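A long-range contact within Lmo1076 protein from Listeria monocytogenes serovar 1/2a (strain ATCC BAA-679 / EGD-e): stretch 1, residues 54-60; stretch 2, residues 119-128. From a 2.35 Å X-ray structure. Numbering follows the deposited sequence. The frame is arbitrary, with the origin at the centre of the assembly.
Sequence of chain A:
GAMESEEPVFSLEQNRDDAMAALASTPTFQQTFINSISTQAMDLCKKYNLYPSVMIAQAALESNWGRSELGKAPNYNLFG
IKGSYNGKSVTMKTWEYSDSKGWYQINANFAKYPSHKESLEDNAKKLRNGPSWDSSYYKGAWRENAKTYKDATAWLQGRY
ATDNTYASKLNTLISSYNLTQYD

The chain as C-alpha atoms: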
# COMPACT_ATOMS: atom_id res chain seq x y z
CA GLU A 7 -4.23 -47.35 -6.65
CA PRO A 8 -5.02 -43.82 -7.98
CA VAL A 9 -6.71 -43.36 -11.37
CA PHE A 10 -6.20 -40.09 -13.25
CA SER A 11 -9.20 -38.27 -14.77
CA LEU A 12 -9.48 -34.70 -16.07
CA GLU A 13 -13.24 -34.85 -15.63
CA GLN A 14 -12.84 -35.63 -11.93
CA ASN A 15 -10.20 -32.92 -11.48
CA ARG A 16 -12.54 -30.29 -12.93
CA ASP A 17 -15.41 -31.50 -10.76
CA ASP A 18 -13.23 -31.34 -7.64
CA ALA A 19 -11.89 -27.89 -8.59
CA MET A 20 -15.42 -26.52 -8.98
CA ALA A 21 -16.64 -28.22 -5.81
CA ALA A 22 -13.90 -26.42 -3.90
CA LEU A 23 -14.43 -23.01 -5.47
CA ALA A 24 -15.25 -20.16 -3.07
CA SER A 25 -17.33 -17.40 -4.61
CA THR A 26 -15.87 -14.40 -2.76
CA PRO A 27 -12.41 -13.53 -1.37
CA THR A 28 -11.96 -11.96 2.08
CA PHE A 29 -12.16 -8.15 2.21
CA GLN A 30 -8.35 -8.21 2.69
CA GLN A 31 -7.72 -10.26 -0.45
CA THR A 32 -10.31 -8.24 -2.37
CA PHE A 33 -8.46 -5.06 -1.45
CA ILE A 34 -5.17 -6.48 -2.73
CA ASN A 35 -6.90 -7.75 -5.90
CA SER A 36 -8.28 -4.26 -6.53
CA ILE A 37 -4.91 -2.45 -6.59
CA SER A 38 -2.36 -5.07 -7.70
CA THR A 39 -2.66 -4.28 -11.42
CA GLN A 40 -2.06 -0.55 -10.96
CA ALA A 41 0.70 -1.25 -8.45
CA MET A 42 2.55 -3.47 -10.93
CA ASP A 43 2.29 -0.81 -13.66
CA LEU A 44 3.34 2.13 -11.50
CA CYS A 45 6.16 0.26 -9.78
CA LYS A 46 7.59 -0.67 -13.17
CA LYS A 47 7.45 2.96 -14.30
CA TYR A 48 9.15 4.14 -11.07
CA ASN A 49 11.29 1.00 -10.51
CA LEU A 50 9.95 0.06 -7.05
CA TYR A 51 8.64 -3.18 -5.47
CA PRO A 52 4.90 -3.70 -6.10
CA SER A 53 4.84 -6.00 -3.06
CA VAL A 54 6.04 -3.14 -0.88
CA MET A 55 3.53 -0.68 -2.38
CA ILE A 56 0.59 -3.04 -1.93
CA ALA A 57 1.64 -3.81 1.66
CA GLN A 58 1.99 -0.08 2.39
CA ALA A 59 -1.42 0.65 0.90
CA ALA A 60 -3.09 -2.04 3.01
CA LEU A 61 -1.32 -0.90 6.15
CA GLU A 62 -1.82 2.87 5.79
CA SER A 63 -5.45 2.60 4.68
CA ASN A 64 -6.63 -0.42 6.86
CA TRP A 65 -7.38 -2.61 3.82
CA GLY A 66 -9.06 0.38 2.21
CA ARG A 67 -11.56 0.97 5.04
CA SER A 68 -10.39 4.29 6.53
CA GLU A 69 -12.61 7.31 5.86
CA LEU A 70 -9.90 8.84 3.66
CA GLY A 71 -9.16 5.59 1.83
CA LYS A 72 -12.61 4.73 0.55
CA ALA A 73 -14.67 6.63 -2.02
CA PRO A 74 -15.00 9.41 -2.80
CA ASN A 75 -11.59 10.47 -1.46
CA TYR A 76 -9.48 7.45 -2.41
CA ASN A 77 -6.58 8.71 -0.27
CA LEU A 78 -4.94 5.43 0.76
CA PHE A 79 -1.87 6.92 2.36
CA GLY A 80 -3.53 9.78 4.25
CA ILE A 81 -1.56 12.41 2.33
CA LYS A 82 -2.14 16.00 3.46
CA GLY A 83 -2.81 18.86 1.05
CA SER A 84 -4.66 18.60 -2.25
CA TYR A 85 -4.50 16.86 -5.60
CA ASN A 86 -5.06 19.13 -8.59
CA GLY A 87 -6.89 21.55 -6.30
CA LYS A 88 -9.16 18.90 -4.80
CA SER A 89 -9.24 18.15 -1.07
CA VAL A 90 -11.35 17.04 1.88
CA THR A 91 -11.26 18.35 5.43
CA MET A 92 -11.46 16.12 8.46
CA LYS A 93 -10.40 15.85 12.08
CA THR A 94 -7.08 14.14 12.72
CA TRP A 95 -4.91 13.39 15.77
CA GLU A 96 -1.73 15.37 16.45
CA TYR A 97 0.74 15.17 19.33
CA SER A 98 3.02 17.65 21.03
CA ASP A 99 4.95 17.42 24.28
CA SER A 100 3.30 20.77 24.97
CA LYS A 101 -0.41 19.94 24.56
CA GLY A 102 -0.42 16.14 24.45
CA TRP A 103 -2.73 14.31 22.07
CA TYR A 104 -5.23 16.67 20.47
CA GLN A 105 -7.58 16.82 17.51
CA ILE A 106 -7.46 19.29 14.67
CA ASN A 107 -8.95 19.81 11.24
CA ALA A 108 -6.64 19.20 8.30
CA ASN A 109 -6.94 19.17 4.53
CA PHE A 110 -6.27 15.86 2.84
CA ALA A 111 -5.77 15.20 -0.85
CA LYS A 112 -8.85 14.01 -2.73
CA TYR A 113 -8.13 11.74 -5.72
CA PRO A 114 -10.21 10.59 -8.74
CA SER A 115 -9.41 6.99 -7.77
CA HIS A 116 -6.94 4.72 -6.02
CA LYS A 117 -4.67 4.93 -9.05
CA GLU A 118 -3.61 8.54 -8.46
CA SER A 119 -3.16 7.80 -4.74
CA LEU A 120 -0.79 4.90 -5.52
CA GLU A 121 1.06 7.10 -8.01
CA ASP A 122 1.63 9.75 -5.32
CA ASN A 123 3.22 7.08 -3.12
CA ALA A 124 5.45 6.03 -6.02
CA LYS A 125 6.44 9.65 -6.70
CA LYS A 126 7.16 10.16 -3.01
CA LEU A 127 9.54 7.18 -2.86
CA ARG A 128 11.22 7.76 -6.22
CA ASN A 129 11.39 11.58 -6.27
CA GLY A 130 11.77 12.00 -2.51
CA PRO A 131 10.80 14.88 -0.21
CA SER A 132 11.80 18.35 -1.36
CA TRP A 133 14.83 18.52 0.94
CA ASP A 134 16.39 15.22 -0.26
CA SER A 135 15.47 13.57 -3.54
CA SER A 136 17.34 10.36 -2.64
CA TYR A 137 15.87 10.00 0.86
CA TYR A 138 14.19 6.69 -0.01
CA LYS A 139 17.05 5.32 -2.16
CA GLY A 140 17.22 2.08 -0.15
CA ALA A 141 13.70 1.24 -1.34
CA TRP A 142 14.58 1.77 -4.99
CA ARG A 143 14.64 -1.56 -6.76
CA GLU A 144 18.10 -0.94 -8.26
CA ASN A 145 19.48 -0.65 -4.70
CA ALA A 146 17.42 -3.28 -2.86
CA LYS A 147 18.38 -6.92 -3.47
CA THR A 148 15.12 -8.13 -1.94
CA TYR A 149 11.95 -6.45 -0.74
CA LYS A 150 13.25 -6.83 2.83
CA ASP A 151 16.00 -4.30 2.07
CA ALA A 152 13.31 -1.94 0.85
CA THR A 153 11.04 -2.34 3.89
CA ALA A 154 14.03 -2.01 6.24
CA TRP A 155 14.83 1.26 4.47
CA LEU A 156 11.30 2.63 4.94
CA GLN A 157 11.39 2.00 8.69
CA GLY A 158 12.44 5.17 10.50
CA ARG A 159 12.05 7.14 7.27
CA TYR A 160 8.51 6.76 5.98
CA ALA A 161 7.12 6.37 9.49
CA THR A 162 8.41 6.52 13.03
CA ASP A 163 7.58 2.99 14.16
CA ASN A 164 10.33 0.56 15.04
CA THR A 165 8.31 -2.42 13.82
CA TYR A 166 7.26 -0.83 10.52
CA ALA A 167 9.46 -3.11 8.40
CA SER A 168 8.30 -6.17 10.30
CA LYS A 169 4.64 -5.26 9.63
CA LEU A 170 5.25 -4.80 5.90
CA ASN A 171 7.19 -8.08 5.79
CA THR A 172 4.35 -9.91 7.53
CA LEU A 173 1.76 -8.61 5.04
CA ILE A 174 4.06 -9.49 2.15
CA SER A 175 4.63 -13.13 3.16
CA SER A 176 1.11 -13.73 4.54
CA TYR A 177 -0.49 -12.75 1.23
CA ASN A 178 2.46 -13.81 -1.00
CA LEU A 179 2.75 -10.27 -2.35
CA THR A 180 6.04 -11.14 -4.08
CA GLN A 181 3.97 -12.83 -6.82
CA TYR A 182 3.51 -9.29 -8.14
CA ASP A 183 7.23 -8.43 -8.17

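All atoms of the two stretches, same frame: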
# COMPACT_ATOMS: atom_id res chain seq x y z
N VAL A 54 5.87 -4.11 -1.95
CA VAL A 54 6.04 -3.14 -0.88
C VAL A 54 4.95 -2.06 -0.97
O VAL A 54 4.42 -1.61 0.05
CB VAL A 54 7.45 -2.53 -0.92
CG1 VAL A 54 7.58 -1.36 0.05
CG2 VAL A 54 8.49 -3.61 -0.61
N MET A 55 4.61 -1.66 -2.19
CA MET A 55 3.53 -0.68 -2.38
C MET A 55 2.16 -1.20 -1.94
O MET A 55 1.38 -0.49 -1.30
CB MET A 55 3.45 -0.25 -3.85
CG MET A 55 2.34 0.77 -4.11
SD MET A 55 2.16 1.27 -5.84
CE MET A 55 3.37 2.59 -5.93
N ILE A 56 1.87 -2.45 -2.28
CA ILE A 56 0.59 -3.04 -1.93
C ILE A 56 0.52 -3.20 -0.41
O ILE A 56 -0.50 -2.90 0.20
CB ILE A 56 0.36 -4.40 -2.64
CG1 ILE A 56 0.24 -4.18 -4.15
CG2 ILE A 56 -0.87 -5.09 -2.10
CD1 ILE A 56 0.56 -5.42 -4.98
N ALA A 57 1.60 -3.67 0.20
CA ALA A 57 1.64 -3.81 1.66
C ALA A 57 1.48 -2.45 2.35
O ALA A 57 0.74 -2.33 3.33
CB ALA A 57 2.92 -4.47 2.10
N GLN A 58 2.15 -1.43 1.83
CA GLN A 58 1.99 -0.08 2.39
C GLN A 58 0.56 0.40 2.27
O GLN A 58 0.01 0.96 3.22
CB GLN A 58 2.93 0.92 1.71
CG GLN A 58 4.30 0.98 2.33
CD GLN A 58 5.01 2.28 1.99
OE1 GLN A 58 5.39 2.52 0.84
NE2 GLN A 58 5.21 3.13 3.00
N ALA A 59 -0.06 0.17 1.11
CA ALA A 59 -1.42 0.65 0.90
C ALA A 59 -2.38 -0.01 1.87
O ALA A 59 -3.26 0.66 2.40
CB ALA A 59 -1.87 0.42 -0.53
N ALA A 60 -2.20 -1.31 2.11
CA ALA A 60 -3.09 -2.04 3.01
C ALA A 60 -2.91 -1.56 4.44
O ALA A 60 -3.88 -1.41 5.18
CB ALA A 60 -2.84 -3.54 2.93
N SER A 119 -3.67 7.94 -6.10
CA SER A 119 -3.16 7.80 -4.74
C SER A 119 -1.90 6.92 -4.72
O SER A 119 -0.88 7.28 -4.12
CB SER A 119 -4.26 7.24 -3.83
OG SER A 119 -3.79 6.96 -2.53
N LEU A 120 -1.97 5.77 -5.39
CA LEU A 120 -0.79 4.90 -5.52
C LEU A 120 0.35 5.62 -6.23
O LEU A 120 1.51 5.50 -5.85
CB LEU A 120 -1.14 3.61 -6.27
CG LEU A 120 -2.13 2.69 -5.55
CD1 LEU A 120 -2.82 1.74 -6.53
CD2 LEU A 120 -1.43 1.91 -4.41
N GLU A 121 0.02 6.39 -7.27
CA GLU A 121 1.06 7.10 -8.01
C GLU A 121 1.78 8.14 -7.14
O GLU A 121 2.99 8.31 -7.25
CB GLU A 121 0.50 7.73 -9.29
CG GLU A 121 1.56 8.46 -10.11
CD GLU A 121 1.29 8.45 -11.60
OE1 GLU A 121 0.11 8.27 -11.99
OE2 GLU A 121 2.25 8.62 -12.39
N ASP A 122 1.02 8.82 -6.28
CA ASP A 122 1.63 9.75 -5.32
C ASP A 122 2.64 9.06 -4.42
O ASP A 122 3.70 9.61 -4.16
CB ASP A 122 0.57 10.47 -4.48
CG ASP A 122 0.42 11.95 -4.86
OD1 ASP A 122 -0.01 12.74 -3.99
OD2 ASP A 122 0.74 12.31 -6.02
N ASN A 123 2.30 7.86 -3.95
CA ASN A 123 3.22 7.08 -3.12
C ASN A 123 4.48 6.74 -3.90
O ASN A 123 5.59 6.84 -3.38
CB ASN A 123 2.53 5.81 -2.58
CG ASN A 123 3.52 4.79 -2.00
OD1 ASN A 123 3.92 3.84 -2.67
ND2 ASN A 123 3.91 4.99 -0.75
N ALA A 124 4.31 6.36 -5.16
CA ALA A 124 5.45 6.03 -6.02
C ALA A 124 6.33 7.26 -6.26
O ALA A 124 7.56 7.17 -6.22
CB ALA A 124 4.97 5.47 -7.35
N LYS A 125 5.71 8.40 -6.50
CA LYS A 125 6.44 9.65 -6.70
C LYS A 125 7.21 10.02 -5.44
O LYS A 125 8.37 10.41 -5.50
CB LYS A 125 5.50 10.78 -7.09
CG LYS A 125 5.03 10.77 -8.53
CD LYS A 125 3.97 11.84 -8.71
CE LYS A 125 3.66 12.13 -10.16
NZ LYS A 125 2.62 13.20 -10.25
N LYS A 126 6.54 9.88 -4.30
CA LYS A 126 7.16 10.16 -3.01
C LYS A 126 8.45 9.35 -2.82
O LYS A 126 9.49 9.92 -2.50
CB LYS A 126 6.16 9.88 -1.89
CG LYS A 126 6.57 10.38 -0.51
CD LYS A 126 5.41 10.26 0.47
CE LYS A 126 5.75 10.82 1.85
NZ LYS A 126 4.62 10.71 2.81
N LEU A 127 8.37 8.04 -3.03
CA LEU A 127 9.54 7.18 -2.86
C LEU A 127 10.64 7.45 -3.88
O LEU A 127 11.82 7.52 -3.53
CB LEU A 127 9.16 5.69 -2.92
CG LEU A 127 8.29 5.21 -1.75
CD1 LEU A 127 8.22 3.68 -1.70
CD2 LEU A 127 8.82 5.75 -0.45
N ARG A 128 10.25 7.60 -5.14
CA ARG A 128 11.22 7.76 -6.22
C ARG A 128 11.79 9.18 -6.27
O ARG A 128 13.01 9.35 -6.36
CB ARG A 128 10.62 7.37 -7.57
CG ARG A 128 11.45 7.81 -8.79
CD ARG A 128 12.86 7.22 -8.77
NE ARG A 128 12.84 5.76 -8.70
CZ ARG A 128 13.93 5.00 -8.63
NH1 ARG A 128 15.14 5.55 -8.61
NH2 ARG A 128 13.81 3.68 -8.57
O HOH W 1 5.53 1.65 -1.70

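Two helices far apart in the sequence meet here at a steep angle: their axes approach to 11.0 Å, and their N-to-C directions differ by 118°. At that spacing the backbones stay well apart and side chains fill the gap, burying 305 Å² in all. The nearest pair of CA atoms, those of Met-55 and Leu-120, lie 7.7 Å apart.

Ser-119 opens the second stretch but takes no part; its OG stays 7.1 Å from Ala-59 CB. Leu-120 is the first to engage. Its CA-to-CB bond points sideways, yet the side chain, with chi1 m and chi2 t, brings its end nearer the partner helix. CD2 packs against Met-55 SD at 3.9 Å and against Ala-59 CB at 4.2 Å. Met-55 and Ala-59 lie one helical turn apart, so one methyl of the branched leucine side chain touches both. Met-55, with chi1 and chi2 both t, reaches out in extended form before turning at chi3 (m). Its CE comes within 3.5 Å of Leu-120 O, a van der Waals approach to a carbonyl that already accepts the helical hydrogen bond from Ala-124 N.

Glu-121 and Asp-122 follow on parts of the helix that do not touch the first stretch, where their partly exposed positions suit charged groups.

Asn-123, one turn on from Ser-119, points toward the other helix and makes the polar link of the contact. Its ND2 donates to Gln-58 OE1 at 3.3 Å, long but well directed, with an N-H...acceptor angle of 162°. A water reinforces the pair, donating to Gln-58 OE1 at 2.7 Å and to Asn-123 OD1 at 2.9 Å. An amide suits this buried place because it offers both a donor and an acceptor without a charge; Gln-58 likewise uses its oxygen here while NE2 is hydrogen-bonded elsewhere in the structure. Met-55 CE also lies 3.5 Å from Asn-123 OD1, so the methionine borders this polar group.

Ala-124 has only a methyl group, and Met-55 CE rests 3.6 Å from its CB. The short side chain lets the flexible tip of the methionine settle close to the helix surface.

Lys-125 and Lys-126 are out of reach of the first stretch. Leu-127, one turn beyond Asn-123, points toward the partner helix again, its CD1 4.0 Å from Gln-58 OE1, and lays an apolar flank beside the amide. Arg-128 ends the stretch out of reach, its guanidinium hydrogen-bonded elsewhere in the structure.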